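Side-chain contacts in D-ribulose-5-phosphate 3-epimerase, putative (Plasmodium falciparum, PDB 1TQX), which probably catalyses the interconversion of D-ribulose 5-phosphate and D-xylulose 5-phosphate, using one divalent metal ion per subunit: residues 22-27 / 56-61; 42-47 / 93-98; 109-114 / 136-141; 145-148 / 153-156; 166-171 / 194-199. All coordinates share one frame; numbering follows the deposited sequence.

Contact 1 (22-27 / 56-61); sequences EETQRM and NNLKKY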
# COMPACT_ATOMS: atom_id res chain seq x y z
N GLU A 22 9.00 -14.67 -10.25
CA GLU A 22 8.55 -14.63 -11.65
C GLU A 22 7.43 -13.61 -11.86
O GLU A 22 7.45 -12.85 -12.83
CB GLU A 22 8.09 -16.03 -12.10
CG GLU A 22 7.78 -16.12 -13.60
CD GLU A 22 7.57 -17.55 -14.08
OE1 GLU A 22 8.14 -17.92 -15.13
OE2 GLU A 22 6.82 -18.31 -13.42
N GLU A 23 6.46 -13.60 -10.95
CA GLU A 23 5.34 -12.69 -11.03
C GLU A 23 5.77 -11.23 -10.89
O GLU A 23 5.24 -10.35 -11.57
CB GLU A 23 4.31 -13.03 -9.95
CG GLU A 23 3.65 -14.39 -10.16
CD GLU A 23 2.48 -14.32 -11.13
OE1 GLU A 23 2.58 -13.61 -12.15
OE2 GLU A 23 1.46 -14.99 -10.88
N THR A 24 6.73 -10.97 -10.01
CA THR A 24 7.22 -9.61 -9.79
C THR A 24 8.03 -9.12 -10.98
O THR A 24 7.93 -7.94 -11.37
CB THR A 24 8.08 -9.52 -8.52
OG1 THR A 24 7.33 -9.98 -7.39
CG2 THR A 24 8.50 -8.08 -8.26
N GLN A 25 8.83 -10.00 -11.56
CA GLN A 25 9.64 -9.65 -12.72
C GLN A 25 8.68 -9.32 -13.87
O GLN A 25 8.92 -8.39 -14.64
CB GLN A 25 10.56 -10.82 -13.11
CG GLN A 25 11.61 -11.14 -12.04
CD GLN A 25 12.44 -12.37 -12.36
OE1 GLN A 25 11.94 -13.36 -12.88
NE2 GLN A 25 13.73 -12.32 -12.02
N ARG A 26 7.59 -10.07 -13.95
CA ARG A 26 6.58 -9.85 -14.98
C ARG A 26 5.96 -8.45 -14.79
O ARG A 26 5.87 -7.68 -15.74
CB ARG A 26 5.51 -10.94 -14.88
CG ARG A 26 4.40 -10.86 -15.90
CD ARG A 26 3.32 -11.88 -15.54
NE ARG A 26 1.99 -11.43 -15.94
CZ ARG A 26 0.88 -11.72 -15.28
NH1 ARG A 26 0.93 -12.47 -14.18
NH2 ARG A 26 -0.29 -11.27 -15.72
N MET A 27 5.55 -8.13 -13.57
CA MET A 27 4.97 -6.82 -13.31
C MET A 27 5.98 -5.73 -13.65
O MET A 27 5.62 -4.67 -14.19
CB MET A 27 4.55 -6.71 -11.83
CG MET A 27 3.34 -7.58 -11.45
SD MET A 27 1.87 -7.16 -12.44
CE MET A 27 1.81 -8.55 -13.56
N ASN A 56 13.01 -10.58 1.43
CA ASN A 56 14.45 -10.37 1.31
C ASN A 56 15.04 -11.20 0.16
O ASN A 56 15.97 -10.75 -0.52
CB ASN A 56 15.16 -10.71 2.63
CG ASN A 56 14.86 -9.70 3.73
OD1 ASN A 56 15.03 -9.99 4.92
ND2 ASN A 56 14.42 -8.51 3.33
N ASN A 57 14.49 -12.39 -0.05
CA ASN A 57 14.96 -13.27 -1.12
C ASN A 57 14.50 -12.73 -2.48
O ASN A 57 15.25 -12.76 -3.46
CB ASN A 57 14.41 -14.69 -0.93
CG ASN A 57 14.99 -15.69 -1.93
OD1 ASN A 57 14.33 -16.08 -2.90
ND2 ASN A 57 16.23 -16.09 -1.70
N LEU A 58 13.27 -12.22 -2.53
CA LEU A 58 12.73 -11.65 -3.76
C LEU A 58 13.63 -10.54 -4.31
O LEU A 58 13.83 -10.44 -5.53
CB LEU A 58 11.33 -11.08 -3.50
CG LEU A 58 10.66 -10.33 -4.66
CD1 LEU A 58 10.40 -11.29 -5.81
CD2 LEU A 58 9.36 -9.70 -4.18
N LYS A 59 14.16 -9.71 -3.42
CA LYS A 59 15.01 -8.59 -3.82
C LYS A 59 16.21 -9.03 -4.66
O LYS A 59 16.74 -8.25 -5.45
CB LYS A 59 15.50 -7.85 -2.57
CG LYS A 59 16.29 -6.59 -2.85
CD LYS A 59 15.46 -5.54 -3.57
CE LYS A 59 16.29 -4.31 -3.89
NZ LYS A 59 15.54 -3.35 -4.74
N LYS A 60 16.62 -10.28 -4.50
CA LYS A 60 17.75 -10.82 -5.25
C LYS A 60 17.44 -10.94 -6.75
O LYS A 60 18.35 -10.91 -7.58
CB LYS A 60 18.11 -12.20 -4.69
CG LYS A 60 19.31 -12.86 -5.36
CD LYS A 60 19.40 -14.36 -5.07
CE LYS A 60 19.76 -14.67 -3.62
NZ LYS A 60 18.69 -14.28 -2.65
N TYR A 61 16.16 -11.04 -7.10
CA TYR A 61 15.76 -11.22 -8.49
C TYR A 61 15.07 -10.06 -9.19
O TYR A 61 14.67 -10.19 -10.35
CB TYR A 61 14.88 -12.47 -8.60
CG TYR A 61 15.52 -13.69 -7.97
CD1 TYR A 61 15.14 -14.13 -6.71
CD2 TYR A 61 16.53 -14.39 -8.64
CE1 TYR A 61 15.76 -15.24 -6.11
CE2 TYR A 61 17.16 -15.49 -8.05
CZ TYR A 61 16.77 -15.91 -6.80
OH TYR A 61 17.38 -17.01 -6.23
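Thr-24 faces Leu-58 with their CA atoms 8.4 Å apart; Gln-25 CA and Tyr-61 CA are nearer, at 7.6 Å. Segment 22-27 is regular helix throughout. Segment 56-61 starts in helix 52-58, and near its end Tyr-61 N is bonded back to Leu-58 O at 2.9 Å. The carbonyl of Tyr-61 lies opposite Gln-25 of the other helix.

Two quite different contacts result. Thr-24 and Leu-58 meet tip to tip: the leucine methyl CD1 lies 3.7 Å from Thr-24 OG1, with CD2 close beside it. The hydroxyl takes its polar partner from its own helix, the carbonyl of Leu-20, and meets the leucine by plain packing. Gln-25 instead makes a hydrogen bond. Its CG stands beside the backbone N (chi1 -65°) and the chain runs extended from there, carrying NE2 to 2.9 Å from Tyr-61 O. The bond is nearly straight, 164° at the hydrogen, and the acceptor lies in the amide plane. The phenol ring leads away from helix 20-29 with its plane at 90° to the amide; of the tyrosine side chain, CB comes nearest, 3.6 Å from Gln-25 NE2.

The contact thus grades from the buried pair of Thr-24 and Leu-58 to the more exposed Gln-25 bond, between two neighbouring outer helices of the barrel. Beneath it runs strand 34-40, where Thr-24 packs on Ile-35 and Leu-58 on Leu-37, while Glu-23 and Met-27 of helix 20-29 touch Phe-205 of helix 202-205.

Contact 2 (42-47 / 93-98); sequences MHFVPN and FEALNE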
# COMPACT_ATOMS: atom_id res chain seq x y z
N MET A 42 -1.68 -13.57 10.96
CA MET A 42 -2.74 -14.37 11.56
C MET A 42 -3.20 -13.81 12.92
O MET A 42 -3.96 -14.47 13.64
CB MET A 42 -2.28 -15.82 11.72
CG MET A 42 -3.41 -16.81 12.02
SD MET A 42 -4.77 -16.73 10.82
CE MET A 42 -4.07 -17.63 9.49
N HIS A 43 -2.73 -12.62 13.27
CA HIS A 43 -3.14 -11.98 14.52
C HIS A 43 -3.81 -10.64 14.25
O HIS A 43 -4.95 -10.42 14.66
CB HIS A 43 -1.95 -11.81 15.47
CG HIS A 43 -1.46 -13.10 16.05
ND1 HIS A 43 -0.86 -14.08 15.29
CD2 HIS A 43 -1.49 -13.58 17.32
CE1 HIS A 43 -0.54 -15.10 16.07
NE2 HIS A 43 -0.91 -14.82 17.30
N PHE A 44 -3.11 -9.73 13.56
CA PHE A 44 -3.70 -8.43 13.26
C PHE A 44 -4.86 -8.62 12.28
O PHE A 44 -5.83 -7.86 12.29
CB PHE A 44 -2.67 -7.48 12.67
CG PHE A 44 -3.20 -6.11 12.42
CD1 PHE A 44 -3.43 -5.23 13.48
CD2 PHE A 44 -3.54 -5.71 11.13
CE1 PHE A 44 -4.00 -3.97 13.26
CE2 PHE A 44 -4.11 -4.45 10.90
CZ PHE A 44 -4.33 -3.59 11.97
N VAL A 45 -4.73 -9.62 11.41
CA VAL A 45 -5.77 -9.98 10.45
C VAL A 45 -5.79 -11.51 10.45
O VAL A 45 -4.77 -12.14 10.74
CB VAL A 45 -5.46 -9.46 9.02
CG1 VAL A 45 -5.60 -7.95 8.97
CG2 VAL A 45 -4.05 -9.88 8.59
N PRO A 46 -6.95 -12.12 10.16
CA PRO A 46 -7.07 -13.59 10.15
C PRO A 46 -6.51 -14.31 8.92
O PRO A 46 -7.20 -15.12 8.29
CB PRO A 46 -8.58 -13.80 10.31
CG PRO A 46 -9.14 -12.66 9.54
CD PRO A 46 -8.26 -11.48 9.97
N ASN A 47 -5.25 -14.02 8.60
CA ASN A 47 -4.59 -14.63 7.44
C ASN A 47 -3.08 -14.54 7.64
O ASN A 47 -2.59 -13.59 8.24
CB ASN A 47 -5.01 -13.87 6.17
CG ASN A 47 -4.69 -14.62 4.89
OD1 ASN A 47 -4.92 -14.10 3.79
ND2 ASN A 47 -4.16 -15.83 5.01
N PHE A 93 -2.22 2.17 11.94
CA PHE A 93 -2.49 3.10 13.02
C PHE A 93 -3.07 2.27 14.17
O PHE A 93 -2.74 2.49 15.34
CB PHE A 93 -3.50 4.14 12.52
CG PHE A 93 -3.87 5.22 13.53
CD1 PHE A 93 -2.90 6.03 14.10
CD2 PHE A 93 -5.21 5.46 13.83
CE1 PHE A 93 -3.26 7.08 14.96
CE2 PHE A 93 -5.57 6.51 14.69
CZ PHE A 93 -4.60 7.32 15.25
N GLU A 94 -3.91 1.30 13.83
CA GLU A 94 -4.55 0.45 14.83
C GLU A 94 -3.60 -0.51 15.53
O GLU A 94 -3.85 -0.92 16.66
CB GLU A 94 -5.70 -0.35 14.20
CG GLU A 94 -6.76 0.50 13.50
CD GLU A 94 -6.39 0.83 12.06
OE1 GLU A 94 -5.28 0.44 11.64
OE2 GLU A 94 -7.20 1.47 11.36
N ALA A 95 -2.52 -0.89 14.85
CA ALA A 95 -1.55 -1.81 15.44
C ALA A 95 -0.86 -1.18 16.66
O ALA A 95 -0.38 -1.89 17.54
CB ALA A 95 -0.51 -2.22 14.40
N LEU A 96 -0.81 0.15 16.68
CA LEU A 96 -0.20 0.88 17.79
C LEU A 96 -1.27 1.53 18.66
O LEU A 96 -1.06 2.60 19.23
CB LEU A 96 0.76 1.95 17.26
CG LEU A 96 2.19 1.48 16.98
CD1 LEU A 96 2.15 0.30 16.04
CD2 LEU A 96 3.01 2.62 16.38
N ASN A 97 -2.43 0.87 18.74
CA ASN A 97 -3.54 1.35 19.56
C ASN A 97 -3.97 2.79 19.29
O ASN A 97 -4.41 3.50 20.19
CB ASN A 97 -3.19 1.17 21.04
CG ASN A 97 -3.03 -0.29 21.42
OD1 ASN A 97 -2.47 -0.62 22.47
ND2 ASN A 97 -3.54 -1.18 20.58
N GLU A 98 -3.83 3.22 18.04
CA GLU A 98 -4.23 4.56 17.64
C GLU A 98 -3.66 5.72 18.46
O GLU A 98 -4.31 6.76 18.59
CB GLU A 98 -5.76 4.65 17.62
CG GLU A 98 -6.40 3.75 16.57
CD GLU A 98 -7.91 3.91 16.49
OE1 GLU A 98 -8.41 5.02 16.74
OE2 GLU A 98 -8.59 2.92 16.16
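Phe-44 directs its ring at the backbone and first side-chain carbons of Glu-94 and Ala-95, and CE1 and CZ are the ring atoms that touch. With CG anti to the backbone N (chi1 -176°), the side chain points toward 93-98 and leads with these two carbons. Glu-94 CB sits at the ring edge, near its plane, 4.1 Å from Phe-44 CE1. Ala-95 is met more obliquely: Phe-44 CE1 is 3.8 Å from its backbone N and 4.1 Å from its CB. The glutamate chain bends at its second torsion (chi2 85°), folding the carboxylate back beside the ring, at 47° to the ring plane, with Glu-94 OE1 4.2 Å from Phe-44 CZ.

That carboxylate is held by others. Thr-125 OG1 and Lys-122 N bond to OE2, and His-92 ND1 to OE1; the His-92 ring also meets the ring of Phe-44. Both segments are loops following barrel strands, 34-40 and 88-92, on the catalytic face of the TIM barrel. Phe-44 comes within about 6 Å of the side chain of His-70, a zinc ligand.

No hydrogen bond joins the two segments, so the touch is mainly dispersive. With the carboxylate's bonds going to other residues, the chemistry implies a modest, non-directional apolar contact between two loops.

Contact 3 (109-114 / 136-141); sequences EIRDNN and TNLINT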
# COMPACT_ATOMS: atom_id res chain seq x y z
N GLU A 109 11.82 6.19 13.40
CA GLU A 109 12.73 5.07 13.24
C GLU A 109 12.78 4.58 11.80
O GLU A 109 13.86 4.31 11.27
CB GLU A 109 12.33 3.92 14.17
CG GLU A 109 12.39 4.30 15.64
CD GLU A 109 11.97 3.17 16.56
OE1 GLU A 109 11.95 3.38 17.79
OE2 GLU A 109 11.65 2.07 16.06
N ILE A 110 11.62 4.46 11.18
CA ILE A 110 11.57 4.01 9.79
C ILE A 110 12.32 5.00 8.90
O ILE A 110 13.12 4.59 8.05
CB ILE A 110 10.10 3.83 9.32
CG1 ILE A 110 9.49 2.62 10.04
CG2 ILE A 110 10.05 3.64 7.81
CD1 ILE A 110 8.02 2.37 9.72
N ARG A 111 12.07 6.29 9.09
CA ARG A 111 12.77 7.30 8.28
C ARG A 111 14.27 7.27 8.57
O ARG A 111 15.08 7.50 7.67
CB ARG A 111 12.21 8.71 8.55
CG ARG A 111 10.72 8.91 8.26
CD ARG A 111 10.28 8.37 6.89
NE ARG A 111 10.90 9.04 5.76
CZ ARG A 111 10.55 10.24 5.29
NH1 ARG A 111 9.57 10.93 5.87
NH2 ARG A 111 11.17 10.75 4.24
N ASP A 112 14.66 6.98 9.81
CA ASP A 112 16.08 6.91 10.15
C ASP A 112 16.77 5.69 9.55
O ASP A 112 17.99 5.53 9.68
CB ASP A 112 16.29 6.94 11.67
CG ASP A 112 16.17 8.34 12.26
OD1 ASP A 112 16.16 9.31 11.47
OD2 ASP A 112 16.08 8.46 13.50
N ASN A 113 15.99 4.81 8.92
CA ASN A 113 16.54 3.63 8.25
C ASN A 113 16.57 3.94 6.76
O ASN A 113 16.77 3.04 5.93
CB ASN A 113 15.67 2.39 8.51
CG ASN A 113 16.03 1.67 9.80
OD1 ASN A 113 16.87 0.76 9.81
ND2 ASN A 113 15.41 2.07 10.90
N ASN A 114 16.37 5.21 6.42
CA ASN A 114 16.35 5.68 5.03
C ASN A 114 15.29 4.97 4.21
O ASN A 114 15.52 4.55 3.07
CB ASN A 114 17.73 5.50 4.38
CG ASN A 114 18.79 6.34 5.05
OD1 ASN A 114 18.58 7.52 5.33
ND2 ASN A 114 19.95 5.75 5.31
N THR A 136 3.49 16.19 11.19
CA THR A 136 4.93 16.13 11.47
C THR A 136 5.75 15.98 10.20
O THR A 136 6.97 16.14 10.22
CB THR A 136 5.27 14.94 12.38
OG1 THR A 136 5.12 13.72 11.65
CG2 THR A 136 4.36 14.92 13.60
N ASN A 137 5.07 15.66 9.10
CA ASN A 137 5.73 15.48 7.80
C ASN A 137 6.58 14.21 7.71
O ASN A 137 7.33 14.03 6.75
CB ASN A 137 6.59 16.69 7.46
CG ASN A 137 5.78 17.95 7.29
OD1 ASN A 137 4.87 18.00 6.46
ND2 ASN A 137 6.10 18.98 8.07
N LEU A 138 6.47 13.34 8.71
CA LEU A 138 7.24 12.10 8.73
C LEU A 138 6.64 11.01 7.85
O LEU A 138 7.32 10.05 7.48
CB LEU A 138 7.33 11.57 10.16
CG LEU A 138 8.19 12.37 11.15
CD1 LEU A 138 7.88 11.94 12.57
CD2 LEU A 138 9.66 12.17 10.81
N ILE A 139 5.36 11.16 7.50
CA ILE A 139 4.66 10.18 6.69
C ILE A 139 4.68 10.48 5.20
O ILE A 139 4.24 11.53 4.76
CB ILE A 139 3.18 10.06 7.14
CG1 ILE A 139 3.10 9.78 8.64
CG2 ILE A 139 2.48 8.95 6.36
CD1 ILE A 139 3.81 8.52 9.09
N ASN A 140 5.20 9.53 4.42
CA ASN A 140 5.28 9.68 2.97
C ASN A 140 3.97 9.27 2.30
O ASN A 140 3.60 9.83 1.27
CB ASN A 140 6.40 8.81 2.41
CG ASN A 140 7.78 9.24 2.88
OD1 ASN A 140 8.36 10.18 2.34
ND2 ASN A 140 8.30 8.55 3.89
N THR A 141 3.29 8.29 2.89
CA THR A 141 2.06 7.76 2.30
C THR A 141 1.02 7.35 3.34
O THR A 141 1.36 6.81 4.40
CB THR A 141 2.36 6.48 1.48
OG1 THR A 141 3.42 6.72 0.55
CG2 THR A 141 1.10 6.02 0.74
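Arg-111 joins the C-terminal part of helix 100-111, one of the outer helices of the TIM barrel, to Leu-138 and Asn-140 in the loop before strand 141-145. The contact lies on the side where strands begin, away from the annotated metal and substrate sites, and is structural packing at the surface. Arg-111 also opens a type I beta turn that ends at Asn-114.

The arginine folds over instead of stretching out. Its chain bends at both the second and third torsions, which brings the guanidinium across the loop backbone. NH1 donates to Leu-138 O at 2.9 Å, with an angle of 147° at the hydrogen; the donor comes from above the carbonyl plane, 55° out of it, and so misses the lone pairs. Lower down the side chain, Arg-111 CG comes to 4.3 Å from Leu-138 CD2. The amide of Asn-140 comes from the opposite direction over one face of the guanidinium, its plane turned by 67°, and its CG is 3.8 Å from Arg-111 CZ. A weak bond from Arg-111 NE to the carbonyl of Leu-115 adds to the NH1 bond.

The two segments are also tied internally. Asn-113 ND2 bonds back to Glu-109 O at 2.7 Å, across the last turn of its own segment, while an ST turn shapes the loop: Thr-136 OG1 accepts from Leu-138 N at 3.3 Å.

Contact 4 (145-148 / 153-156); sequences MTVE and GQSF. With SO4 (sulfate ion), chain C.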
# COMPACT_ATOMS: atom_id res chain seq x y z
N MET A 145 -7.56 1.94 3.38
CA MET A 145 -8.13 0.64 3.02
C MET A 145 -9.53 0.89 2.47
O MET A 145 -10.33 1.58 3.11
CB MET A 145 -8.24 -0.28 4.24
CG MET A 145 -6.91 -0.81 4.78
SD MET A 145 -5.94 -1.73 3.56
CE MET A 145 -7.04 -3.06 3.13
N THR A 146 -9.82 0.33 1.30
CA THR A 146 -11.15 0.48 0.71
C THR A 146 -11.92 -0.82 0.86
O THR A 146 -12.96 -1.03 0.23
CB THR A 146 -11.07 0.91 -0.76
OG1 THR A 146 -10.10 0.12 -1.46
CG2 THR A 146 -10.68 2.39 -0.86
N VAL A 147 -11.39 -1.70 1.71
CA VAL A 147 -12.00 -2.99 2.01
C VAL A 147 -11.49 -3.44 3.38
O VAL A 147 -10.48 -2.92 3.86
CB VAL A 147 -11.63 -4.05 0.95
CG1 VAL A 147 -10.22 -4.60 1.20
CG2 VAL A 147 -12.64 -5.16 0.97
N GLU A 148 -12.19 -4.37 4.01
CA GLU A 148 -11.77 -4.90 5.32
C GLU A 148 -10.52 -5.73 5.03
O GLU A 148 -10.59 -6.77 4.37
CB GLU A 148 -12.89 -5.77 5.90
CG GLU A 148 -14.21 -5.03 6.10
CD GLU A 148 -15.43 -5.95 6.13
OE1 GLU A 148 -15.48 -6.86 7.00
OE2 GLU A 148 -16.33 -5.77 5.29
N GLY A 153 -10.11 -9.95 -3.45
CA GLY A 153 -11.37 -10.36 -4.05
C GLY A 153 -12.63 -9.70 -3.51
O GLY A 153 -13.72 -9.96 -4.03
N GLN A 154 -12.51 -8.86 -2.49
CA GLN A 154 -13.68 -8.19 -1.92
C GLN A 154 -14.05 -6.94 -2.73
O GLN A 154 -13.26 -6.47 -3.55
CB GLN A 154 -13.41 -7.79 -0.47
CG GLN A 154 -12.86 -8.92 0.38
CD GLN A 154 -12.66 -8.48 1.82
OE1 GLN A 154 -13.62 -8.20 2.53
NE2 GLN A 154 -11.41 -8.41 2.24
N SER A 155 -15.24 -6.39 -2.48
CA SER A 155 -15.71 -5.22 -3.21
C SER A 155 -15.30 -3.86 -2.66
O SER A 155 -15.33 -3.61 -1.45
CB SER A 155 -17.23 -5.28 -3.36
OG SER A 155 -17.87 -5.23 -2.10
N PHE A 156 -14.94 -2.97 -3.57
CA PHE A 156 -14.52 -1.60 -3.28
C PHE A 156 -15.60 -0.85 -2.49
O PHE A 156 -16.77 -0.84 -2.89
CB PHE A 156 -14.25 -0.89 -4.61
CG PHE A 156 -13.86 0.56 -4.48
CD1 PHE A 156 -12.56 0.93 -4.15
CD2 PHE A 156 -14.79 1.57 -4.75
CE1 PHE A 156 -12.18 2.27 -4.11
CE2 PHE A 156 -14.42 2.91 -4.71
CZ PHE A 156 -13.12 3.26 -4.39
S SO4 C . -7.92 -6.83 -4.43
O1 SO4 C . -6.70 -6.09 -4.81
O2 SO4 C . -8.23 -6.58 -3.02
O3 SO4 C . -9.05 -6.36 -5.25
O4 SO4 C . -7.72 -8.28 -4.66
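Thr-146 is the first residue of its segment to touch the other, its CA 5.6 Å from Phe-156 CA. Its methyl CG2 rests 3.6 Å from Phe-156 CE1, neither squarely over the face nor at the edge. OG1 also lies beside the ring, but its hydrogen-bond partner is Gly-180 O, on the loop after strand 175-179. At Val-147 the CG2 branch, anti to the backbone N, lies by the chain of Gln-154, which crosses it at about a right angle, but their contact as modelled is doubtful. Glu-148 then contributes its backbone: Gln-154 NE2 donates to Glu-148 O at 2.8 Å, with an angle of 149° at the hydrogen. The same nitrogen bonds to Phe-151 O, so one NE2 bridges the carbonyls of Glu-148 and Phe-151.

Just before Gln-154, Gly-153 N donates to sulfate O4 at 3.2 Å. Thr-202 OG1 binds the same ion. Gly-153 and Thr-202 are both predicted to bind substrate, so the sulfate, probably from the crystallisation liquor, plausibly marks the place of the substrate phosphate, as in the backbone-lined phosphate sites of TIM-barrel enzymes of this family.

Contact 5 (166-171 / 194-199); sequences FLRKKY and GANIIV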
# COMPACT_ATOMS: atom_id res chain seq x y z
N PHE A 166 -10.58 14.25 1.99
CA PHE A 166 -10.11 14.97 3.17
C PHE A 166 -8.59 15.13 3.15
O PHE A 166 -8.06 16.22 3.34
CB PHE A 166 -10.50 14.21 4.44
CG PHE A 166 -9.91 14.78 5.70
CD1 PHE A 166 -10.49 15.88 6.33
CD2 PHE A 166 -8.74 14.25 6.24
CE1 PHE A 166 -9.93 16.43 7.49
CE2 PHE A 166 -8.16 14.79 7.39
CZ PHE A 166 -8.76 15.88 8.02
N LEU A 167 -7.88 14.02 2.93
CA LEU A 167 -6.43 14.02 2.90
C LEU A 167 -5.82 14.86 1.78
O LEU A 167 -4.90 15.64 2.02
CB LEU A 167 -5.90 12.58 2.81
CG LEU A 167 -6.16 11.67 4.02
CD1 LEU A 167 -5.91 10.22 3.64
CD2 LEU A 167 -5.26 12.09 5.17
N ARG A 168 -6.33 14.71 0.56
CA ARG A 168 -5.80 15.48 -0.56
C ARG A 168 -5.99 16.98 -0.37
O ARG A 168 -5.11 17.78 -0.71
CB ARG A 168 -6.45 15.06 -1.88
CG ARG A 168 -5.96 15.85 -3.09
CD ARG A 168 -4.44 15.75 -3.23
NE ARG A 168 -3.99 14.38 -3.49
CZ ARG A 168 -2.94 13.82 -2.91
NH1 ARG A 168 -2.22 14.50 -2.03
NH2 ARG A 168 -2.60 12.57 -3.22
N LYS A 169 -7.13 17.37 0.18
CA LYS A 169 -7.42 18.78 0.40
C LYS A 169 -6.51 19.41 1.45
O LYS A 169 -6.07 20.55 1.30
CB LYS A 169 -8.89 18.96 0.81
CG LYS A 169 -9.34 20.41 0.92
CD LYS A 169 -10.83 20.50 1.20
CE LYS A 169 -11.32 21.95 1.22
NZ LYS A 169 -10.64 22.77 2.26
N LYS A 170 -6.23 18.65 2.51
CA LYS A 170 -5.39 19.14 3.60
C LYS A 170 -3.89 19.00 3.34
O LYS A 170 -3.11 19.83 3.79
CB LYS A 170 -5.77 18.41 4.90
CG LYS A 170 -5.13 18.97 6.16
CD LYS A 170 -5.72 18.29 7.40
CE LYS A 170 -5.08 18.81 8.69
NZ LYS A 170 -5.36 20.25 8.92
N TYR A 171 -3.50 17.96 2.63
CA TYR A 171 -2.09 17.72 2.34
C TYR A 171 -1.89 17.49 0.84
O TYR A 171 -2.01 16.36 0.36
CB TYR A 171 -1.59 16.50 3.13
CG TYR A 171 -1.90 16.53 4.61
CD1 TYR A 171 -3.03 15.90 5.12
CD2 TYR A 171 -1.04 17.17 5.50
CE1 TYR A 171 -3.31 15.91 6.49
CE2 TYR A 171 -1.31 17.18 6.88
CZ TYR A 171 -2.44 16.55 7.36
OH TYR A 171 -2.71 16.54 8.71
N GLY A 194 -8.55 12.18 -5.20
CA GLY A 194 -7.22 12.54 -4.74
C GLY A 194 -6.17 11.44 -4.64
O GLY A 194 -5.00 11.73 -4.39
N ALA A 195 -6.56 10.19 -4.84
CA ALA A 195 -5.60 9.09 -4.76
C ALA A 195 -4.60 9.13 -5.91
O ALA A 195 -4.98 9.42 -7.05
CB ALA A 195 -6.33 7.74 -4.76
N ASN A 196 -3.33 8.85 -5.62
CA ASN A 196 -2.31 8.85 -6.67
C ASN A 196 -1.52 7.54 -6.76
O ASN A 196 -0.75 7.33 -7.69
CB ASN A 196 -1.33 10.03 -6.52
CG ASN A 196 -0.51 9.96 -5.24
OD1 ASN A 196 -1.05 10.08 -4.14
ND2 ASN A 196 0.80 9.78 -5.38
N ILE A 197 -1.72 6.66 -5.78
CA ILE A 197 -1.06 5.36 -5.77
C ILE A 197 -2.16 4.31 -5.72
O ILE A 197 -3.00 4.33 -4.82
CB ILE A 197 -0.12 5.20 -4.57
CG1 ILE A 197 0.91 6.34 -4.56
CG2 ILE A 197 0.60 3.85 -4.65
CD1 ILE A 197 1.93 6.24 -3.45
N ILE A 198 -2.15 3.40 -6.68
CA ILE A 198 -3.19 2.38 -6.77
C ILE A 198 -2.71 0.96 -6.53
O ILE A 198 -1.88 0.44 -7.28
CB ILE A 198 -3.84 2.43 -8.17
CG1 ILE A 198 -4.27 3.86 -8.49
CG2 ILE A 198 -5.01 1.44 -8.23
CD1 ILE A 198 -5.28 4.46 -7.53
N VAL A 199 -3.24 0.32 -5.49
CA VAL A 199 -2.88 -1.06 -5.22
C VAL A 199 -3.99 -1.92 -5.81
O VAL A 199 -5.16 -1.78 -5.45
CB VAL A 199 -2.79 -1.34 -3.70
CG1 VAL A 199 -2.60 -2.83 -3.45
CG2 VAL A 199 -1.63 -0.56 -3.10
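Arg-168 grips a single oxygen, Gly-194 O, side-on with two nitrogens. NE lies 3.0 Å from Gly-194 O, in the carbonyl plane on a lone pair, while NH2 comes in at 2.8 Å almost along the C=O axis, at 166°. Bends at the second and third torsions curl the arginine into this position. Its CB and CG meanwhile pack on Gly-194 CA, each at 3.9 Å, a closeness permitted by the lack of a side chain there. The glycine ends helix 184-193 in a Schellman motif, with phi at 127°.

NH1 bonds to Leu-174 O and, weakly, to Tyr-171 O of its own segment at 3.0 Å, so the guanidinium is held by the carbonyls of Gly-194 and Leu-174, with the Tyr-171 bond a minor addition. Arg-168 NH2 also lies 3.1 Å from Asn-196 OD1, with the two planar groups turned 64° apart. That amide is itself set by a second shell: Ile-176 N donates to OD1, and ND2 reaches Asn-175 OD1 and Lys-5 O.

The contact therefore joins the end of helix 161-170 to the turn between helix 184-193 and strand 197-200; strand 197-200 lies between strands 7-10 and 175-179 in the sheet.

In the fold
Contacts 2 and 3 lie at the surface of the TIM barrel, whereas contacts 1, 4 and 5 are partly buried. Contacts 3 and 4 share strand 141-145, one before it and one after; contacts 4 and 5 share helix 161-170, one before it and one on it. Contacts 2 and 4 belong to loops following strands, near the zinc and substrate sites; contacts 3 and 5 lie away from them, and each uses an arginine to bind a backbone carbonyl in the approach to a strand. These two touch through Thr-141 CG2 and Ile-197 CD1. Contact 1 joins outer helices with a glutamine donor, as contact 4 does within one loop. Contact 2 depends on packing.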